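Local coordinates for regulator of G-protein signalling 3 isoform 1 (Homo sapiens, PDB 2F5Y) that probably regulates G-protein signalling, this part being its PDZ domain, a peptide-recognition module that in relatives typically binds the C-terminal tails of partner proteins, at residues A[6-10]-A[36-42]; A[48-54]-A[64-68]. Numbering follows the deposited sequence.

Interaction 1 (A[6-10]-A[36-42]). With SO4 (sulfate ion), chain C.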
loop_
_atom_site.group_PDB
_atom_site.type_symbol
_atom_site.label_atom_id
_atom_site.label_comp_id
_atom_site.label_asym_id
_atom_site.label_seq_id
_atom_site.Cartn_x
_atom_site.Cartn_y
_atom_site.Cartn_z
ATOM N N GLN A 6 6.551 -8.036 2.011
ATOM C CA GLN A 6 6.064 -7.826 0.670
ATOM C C GLN A 6 4.605 -8.296 0.630
ATOM O O GLN A 6 4.327 -9.453 0.917
ATOM C CB GLN A 6 6.911 -8.632 -0.305
ATOM C CG GLN A 6 6.420 -8.577 -1.736
ATOM C CD GLN A 6 7.206 -9.491 -2.625
ATOM O OE1 GLN A 6 6.961 -10.698 -2.657
ATOM N NE2 GLN A 6 8.175 -8.931 -3.341
ATOM N N ILE A 7 3.696 -7.403 0.256
ATOM C CA ILE A 7 2.258 -7.657 0.288
ATOM C C ILE A 7 1.715 -7.538 -1.139
ATOM O O ILE A 7 1.876 -6.486 -1.775
ATOM C CB ILE A 7 1.533 -6.609 1.167
ATOM C CG1 ILE A 7 2.139 -6.545 2.577
ATOM C CG2 ILE A 7 0.013 -6.892 1.237
ATOM C CD1 ILE A 7 1.997 -7.812 3.389
ATOM N N THR A 8 1.070 -8.604 -1.627
ATOM C CA THR A 8 0.553 -8.668 -3.011
ATOM C C THR A 8 -0.975 -8.565 -2.977
ATOM O O THR A 8 -1.653 -9.436 -2.448
ATOM C CB THR A 8 0.965 -9.995 -3.744
ATOM O OG1 THR A 8 2.396 -10.081 -3.845
ATOM C CG2 THR A 8 0.382 -10.052 -5.146
ATOM N N ILE A 9 -1.511 -7.496 -3.548
ATOM C CA ILE A 9 -2.932 -7.226 -3.459
ATOM C C ILE A 9 -3.508 -7.172 -4.844
ATOM O O ILE A 9 -3.253 -6.218 -5.568
ATOM C CB ILE A 9 -3.221 -5.886 -2.804
ATOM C CG1 ILE A 9 -2.403 -5.726 -1.524
ATOM C CG2 ILE A 9 -4.738 -5.756 -2.550
ATOM C CD1 ILE A 9 -2.321 -4.287 -1.034
ATOM N N PRO A 10 -4.281 -8.196 -5.227
ATOM C CA PRO A 10 -5.047 -8.111 -6.475
ATOM C C PRO A 10 -6.169 -7.084 -6.353
ATOM O O PRO A 10 -6.689 -6.855 -5.262
ATOM C CB PRO A 10 -5.604 -9.530 -6.671
ATOM C CG PRO A 10 -4.857 -10.399 -5.682
ATOM C CD PRO A 10 -4.464 -9.487 -4.548
ATOM N N PRO A 36 -9.555 -6.288 -0.261
ATOM C CA PRO A 36 -8.354 -6.893 -0.827
ATOM C C PRO A 36 -7.113 -6.768 0.046
ATOM O O PRO A 36 -6.417 -7.750 0.237
ATOM C CB PRO A 36 -8.178 -6.140 -2.139
ATOM C CG PRO A 36 -9.547 -5.728 -2.513
ATOM C CD PRO A 36 -10.217 -5.398 -1.237
ATOM N N ALA A 37 -6.847 -5.575 0.580
ATOM C CA ALA A 37 -5.628 -5.312 1.347
ATOM C C ALA A 37 -5.572 -6.053 2.693
ATOM O O ALA A 37 -4.522 -6.569 3.071
ATOM C CB ALA A 37 -5.458 -3.822 1.561
ATOM N N GLU A 38 -6.688 -6.121 3.412
ATOM C CA GLU A 38 -6.697 -6.783 4.711
ATOM C C GLU A 38 -6.321 -8.250 4.567
ATOM O O GLU A 38 -5.472 -8.769 5.290
ATOM C CB GLU A 38 -8.078 -6.703 5.373
ATOM C CG GLU A 38 -8.065 -7.123 6.856
ATOM C CD GLU A 38 -9.435 -7.503 7.387
ATOM O OE1 GLU A 38 -10.130 -8.305 6.724
ATOM O OE2 GLU A 38 -9.819 -7.010 8.468
ATOM N N ARG A 39 -6.978 -8.942 3.650
ATOM C CA ARG A 39 -6.760 -10.375 3.561
ATOM C C ARG A 39 -5.438 -10.720 2.875
ATOM O O ARG A 39 -4.880 -11.784 3.125
ATOM C CB ARG A 39 -7.964 -11.088 2.969
ATOM C CG ARG A 39 -8.257 -10.713 1.592
ATOM C CD ARG A 39 -9.446 -11.444 1.090
ATOM N NE ARG A 39 -9.674 -11.006 -0.277
ATOM C CZ ARG A 39 -10.617 -10.155 -0.663
ATOM N NH1 ARG A 39 -11.512 -9.668 0.194
ATOM N NH2 ARG A 39 -10.681 -9.818 -1.934
ATOM N N ALA A 40 -4.920 -9.797 2.067
ATOM C CA ALA A 40 -3.531 -9.850 1.591
ATOM C C ALA A 40 -2.501 -9.739 2.729
ATOM O O ALA A 40 -1.379 -10.245 2.595
ATOM C CB ALA A 40 -3.267 -8.740 0.542
ATOM N N GLY A 41 -2.863 -9.060 3.821
ATOM C CA GLY A 41 -1.964 -8.886 4.973
ATOM C C GLY A 41 -1.484 -7.454 5.258
ATOM O O GLY A 41 -0.754 -7.229 6.213
ATOM N N LEU A 42 -1.895 -6.471 4.462
ATOM C CA LEU A 42 -1.584 -5.073 4.778
ATOM C C LEU A 42 -2.209 -4.691 6.124
ATOM O O LEU A 42 -3.222 -5.249 6.527
ATOM C CB LEU A 42 -2.116 -4.155 3.681
ATOM C CG LEU A 42 -1.479 -2.783 3.490
ATOM C CD1 LEU A 42 -0.052 -2.924 3.014
ATOM C CD2 LEU A 42 -2.302 -1.981 2.508
HETATM S S SO4 C . -13.393 -7.278 -3.008
HETATM O O1 SO4 C . -13.217 -5.955 -3.610
HETATM O O2 SO4 C . -13.077 -7.152 -1.588
HETATM O O3 SO4 C . -14.774 -7.711 -3.198
HETATM O O4 SO4 C . -12.545 -8.297 -3.620
HETATM O O HOH W 1 0.320 -10.688 0.531
#

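Interaction 2 (A[48-54]-A[64-68]). With SO4 (sulfate ion), chain D.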
loop_
_atom_site.group_PDB
_atom_site.type_symbol
_atom_site.label_atom_id
_atom_site.label_comp_id
_atom_site.label_asym_id
_atom_site.label_seq_id
_atom_site.Cartn_x
_atom_site.Cartn_y
_atom_site.Cartn_z
ATOM N N VAL A 48 5.312 2.600 3.387
ATOM C CA VAL A 48 5.431 2.098 2.028
ATOM C C VAL A 48 6.773 2.495 1.423
ATOM O O VAL A 48 7.101 3.680 1.297
ATOM C CB VAL A 48 4.290 2.614 1.132
ATOM C CG1 VAL A 48 4.296 1.866 -0.205
ATOM C CG2 VAL A 48 2.938 2.449 1.822
ATOM N N LEU A 49 7.545 1.483 1.043
ATOM C CA LEU A 49 8.878 1.678 0.503
ATOM C C LEU A 49 8.907 1.498 -1.001
ATOM O O LEU A 49 9.665 2.176 -1.687
ATOM C CB LEU A 49 9.849 0.711 1.181
ATOM C CG LEU A 49 9.821 0.720 2.715
ATOM C CD1 LEU A 49 10.726 -0.396 3.262
ATOM C CD2 LEU A 49 10.197 2.109 3.288
ATOM N N GLN A 50 8.091 0.580 -1.508
ATOM C CA GLN A 50 8.083 0.211 -2.923
ATOM C C GLN A 50 6.682 -0.169 -3.390
ATOM O O GLN A 50 5.923 -0.833 -2.661
ATOM C CB GLN A 50 9.021 -0.971 -3.185
ATOM C CG GLN A 50 9.412 -1.139 -4.648
ATOM C CD GLN A 50 10.612 -2.041 -4.839
ATOM O OE1 GLN A 50 10.470 -3.254 -4.935
ATOM N NE2 GLN A 50 11.802 -1.451 -4.909
ATOM N N LEU A 51 6.358 0.270 -4.607
ATOM C CA LEU A 51 5.149 -0.115 -5.313
ATOM C C LEU A 51 5.571 -0.774 -6.635
ATOM O O LEU A 51 6.163 -0.130 -7.502
ATOM C CB LEU A 51 4.294 1.116 -5.597
ATOM C CG LEU A 51 3.138 0.905 -6.564
ATOM C CD1 LEU A 51 2.084 0.102 -5.864
ATOM C CD2 LEU A 51 2.594 2.238 -7.043
ATOM N N ASN A 52 5.257 -2.053 -6.780
ATOM C CA ASN A 52 5.683 -2.829 -7.958
ATOM C C ASN A 52 7.204 -2.703 -8.143
ATOM O O ASN A 52 7.939 -2.979 -7.202
ATOM C CB ASN A 52 4.827 -2.439 -9.184
ATOM C CG ASN A 52 3.331 -2.756 -8.961
ATOM O OD1 ASN A 52 2.989 -3.614 -8.143
ATOM N ND2 ASN A 52 2.447 -2.047 -9.661
ATOM N N GLU A 53 7.693 -2.274 -9.302
ATOM C CA GLU A 53 9.149 -2.183 -9.495
ATOM C C GLU A 53 9.773 -0.907 -8.902
ATOM O O GLU A 53 10.991 -0.838 -8.724
ATOM C CB GLU A 53 9.498 -2.275 -10.993
ATOM N N ARG A 54 8.932 0.063 -8.551
ATOM C CA ARG A 54 9.392 1.419 -8.265
ATOM C C ARG A 54 9.503 1.760 -6.781
ATOM O O ARG A 54 8.521 1.697 -6.054
ATOM C CB ARG A 54 8.465 2.417 -8.954
ATOM C CG ARG A 54 8.466 2.246 -10.467
ATOM C CD ARG A 54 8.016 3.499 -11.182
ATOM N NE ARG A 54 6.563 3.611 -11.248
ATOM C CZ ARG A 54 5.909 4.714 -11.603
ATOM N NH1 ARG A 54 4.590 4.695 -11.632
ATOM N NH2 ARG A 54 6.561 5.834 -11.926
ATOM N N LEU A 64 1.241 8.771 -4.865
ATOM C CA LEU A 64 1.127 7.323 -4.702
ATOM C C LEU A 64 -0.287 6.844 -4.954
ATOM O O LEU A 64 -0.478 5.861 -5.654
ATOM C CB LEU A 64 1.582 6.877 -3.315
ATOM C CG LEU A 64 1.765 5.361 -3.123
ATOM C CD1 LEU A 64 3.015 4.884 -3.834
ATOM C CD2 LEU A 64 1.826 5.010 -1.623
ATOM N N ALA A 65 -1.273 7.533 -4.390
ATOM C CA ALA A 65 -2.696 7.192 -4.621
ATOM C C ALA A 65 -3.021 7.138 -6.122
ATOM O O ALA A 65 -3.669 6.220 -6.594
ATOM C CB ALA A 65 -3.601 8.200 -3.935
ATOM N N HIS A 66 -2.563 8.142 -6.855
ATOM C CA HIS A 66 -2.766 8.204 -8.291
ATOM C C HIS A 66 -2.187 6.979 -8.985
ATOM O O HIS A 66 -2.809 6.431 -9.899
ATOM C CB HIS A 66 -2.120 9.470 -8.864
ATOM C CG HIS A 66 -2.231 9.576 -10.348
ATOM N ND1 HIS A 66 -3.226 10.304 -10.967
ATOM C CD2 HIS A 66 -1.487 9.031 -11.340
ATOM C CE1 HIS A 66 -3.085 10.209 -12.278
ATOM N NE2 HIS A 66 -2.041 9.438 -12.531
ATOM N N GLU A 67 -0.998 6.563 -8.550
ATOM C CA GLU A 67 -0.304 5.437 -9.171
ATOM C C GLU A 67 -0.956 4.103 -8.811
ATOM O O GLU A 67 -1.099 3.217 -9.659
ATOM C CB GLU A 67 1.169 5.416 -8.775
ATOM C CG GLU A 67 2.074 4.970 -9.902
ATOM C CD GLU A 67 1.881 5.816 -11.167
ATOM O OE1 GLU A 67 1.925 7.063 -11.075
ATOM O OE2 GLU A 67 1.681 5.228 -12.250
ATOM N N ILE A 68 -1.348 3.974 -7.552
ATOM C CA ILE A 68 -2.051 2.794 -7.091
ATOM C C ILE A 68 -3.317 2.604 -7.910
ATOM O O ILE A 68 -3.547 1.524 -8.427
ATOM C CB ILE A 68 -2.400 2.882 -5.585
ATOM C CG1 ILE A 68 -1.133 2.675 -4.761
ATOM C CG2 ILE A 68 -3.447 1.826 -5.198
ATOM C CD1 ILE A 68 -1.305 2.874 -3.250
HETATM S S SO4 D . -5.513 10.422 -7.714
HETATM O O1 SO4 D . -6.776 11.154 -7.661
HETATM O O2 SO4 D . -4.448 11.236 -7.119
HETATM O O3 SO4 D . -5.662 9.189 -6.948
HETATM O O4 SO4 D . -5.191 10.111 -9.108
#

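Interaction 1 (A[6-10]-A[36-42])
This is apolar strand-on-helix packing, in which the short helix 36-40 closes over residues 6-10 of edge strand 3-10 of the PDZ sheet. The two axes run roughly antiparallel, at 142° and 7.7 Å apart, and the backbones are closest where Ile9 CA lies 5.7 Å from Ala40 CA. Ile7 and Ile9 carry the strand's side of the contact, both with CB toward the helix. Ile9 fits among three helix residues: its CG2 lies 3.5 Å from Pro36 CB, its CD1 4.1 Å from Ala37 CB and its CG1 3.8 Å from Ala40 CB. Ile7 CG2 meets the same Ala40 CB at 3.8 Å and Leu42 CB at 4.2 Å. The small Ala40 also lets the backbones come close, with its CB 3.5 Å from Thr8 O. No direct hydrogen bond joins the segments, but one water bridges them, accepting from Thr8 N (3.1 Å) and donating to Ala40 O (2.7 Å). Gly41, at positive phi, ends the helix in a Schellman motif, with Leu42 N bonded to Ala37 O at 3.0 Å; the chain thereby turns back and Leu42 enters the interior beside Phe18, Val28 and Val31. At the solvent side, Arg39 NH2 donates to O4 of a sulfate, probably from the crystallisation liquor, at 2.9 Å. A short first helix capping one edge of a partly open, barrel-like set of strands is a feature of the PDZ fold.

Interaction 2 (A[48-54]-A[64-68])
Helix 61-69 flanks the peptide-binding groove of a PDZ domain, and this contact seats the helix on the core through strand 47-51 and the turn that follows it. Strand and helix axes are 10.9 Å apart at an angle of 35°, so side chains bridge the space between the backbones. Leu51 makes the broadest apolar contact: its CD2 lies 4.2 Å from Leu64 CD1 and 3.9 Å from Glu67 CB, while its CD1 approaches Ile68 CG1 at 4.3 Å. Val48, earlier on the strand, adds CG1 to Leu64 CD2 at 4.2 Å. Val48 and Leu51 are three positions apart yet both point inward, because Leu49 and Gln50 form a classic beta bulge opposite Leu78. In PDZ domains the groove runs between this second helix and the second strand, here 18-21; Ala65 on Ile20 and Ile68 on Phe18 join the two walls, probably beneath it. Beyond the bulge, a type II' turn from Leu51 to Arg54 reverses the chain, closed by Leu51 N to Arg54 O and Arg54 N to Leu51 O, both 3.0 Å. The turn brings Arg54 beside the helix, where, in the conformer given, NH1 forms a salt bridge with Glu67 OE2 at 3.0 Å where the contact opens to solvent. His66 faces solvent instead, its ND1 making a weak 2.7 Å hydrogen bond to O4 of a sulfate, probably from the crystallisation liquor.

Interactions 1 and 2 lie on opposite sides of the chain's centre, with centres 14 Å apart and nearest atoms about 6 Å apart, so they do not touch. They follow one another along the chain, helix 36-40 leading into strand 47-51, and each sets one of the domain's two helices against the same four-stranded sheet. Strand 74-81 lies between their strands: Ile75 meets Ile9 of interaction 1 and Leu51 of interaction 2. Phe18, on strand 18-21, likewise touches Ala37 and Leu42 from one contact and Ile68 from the other. Interaction 2 involves the groove-lining helix, whereas interaction 1 packs a different edge of the fold.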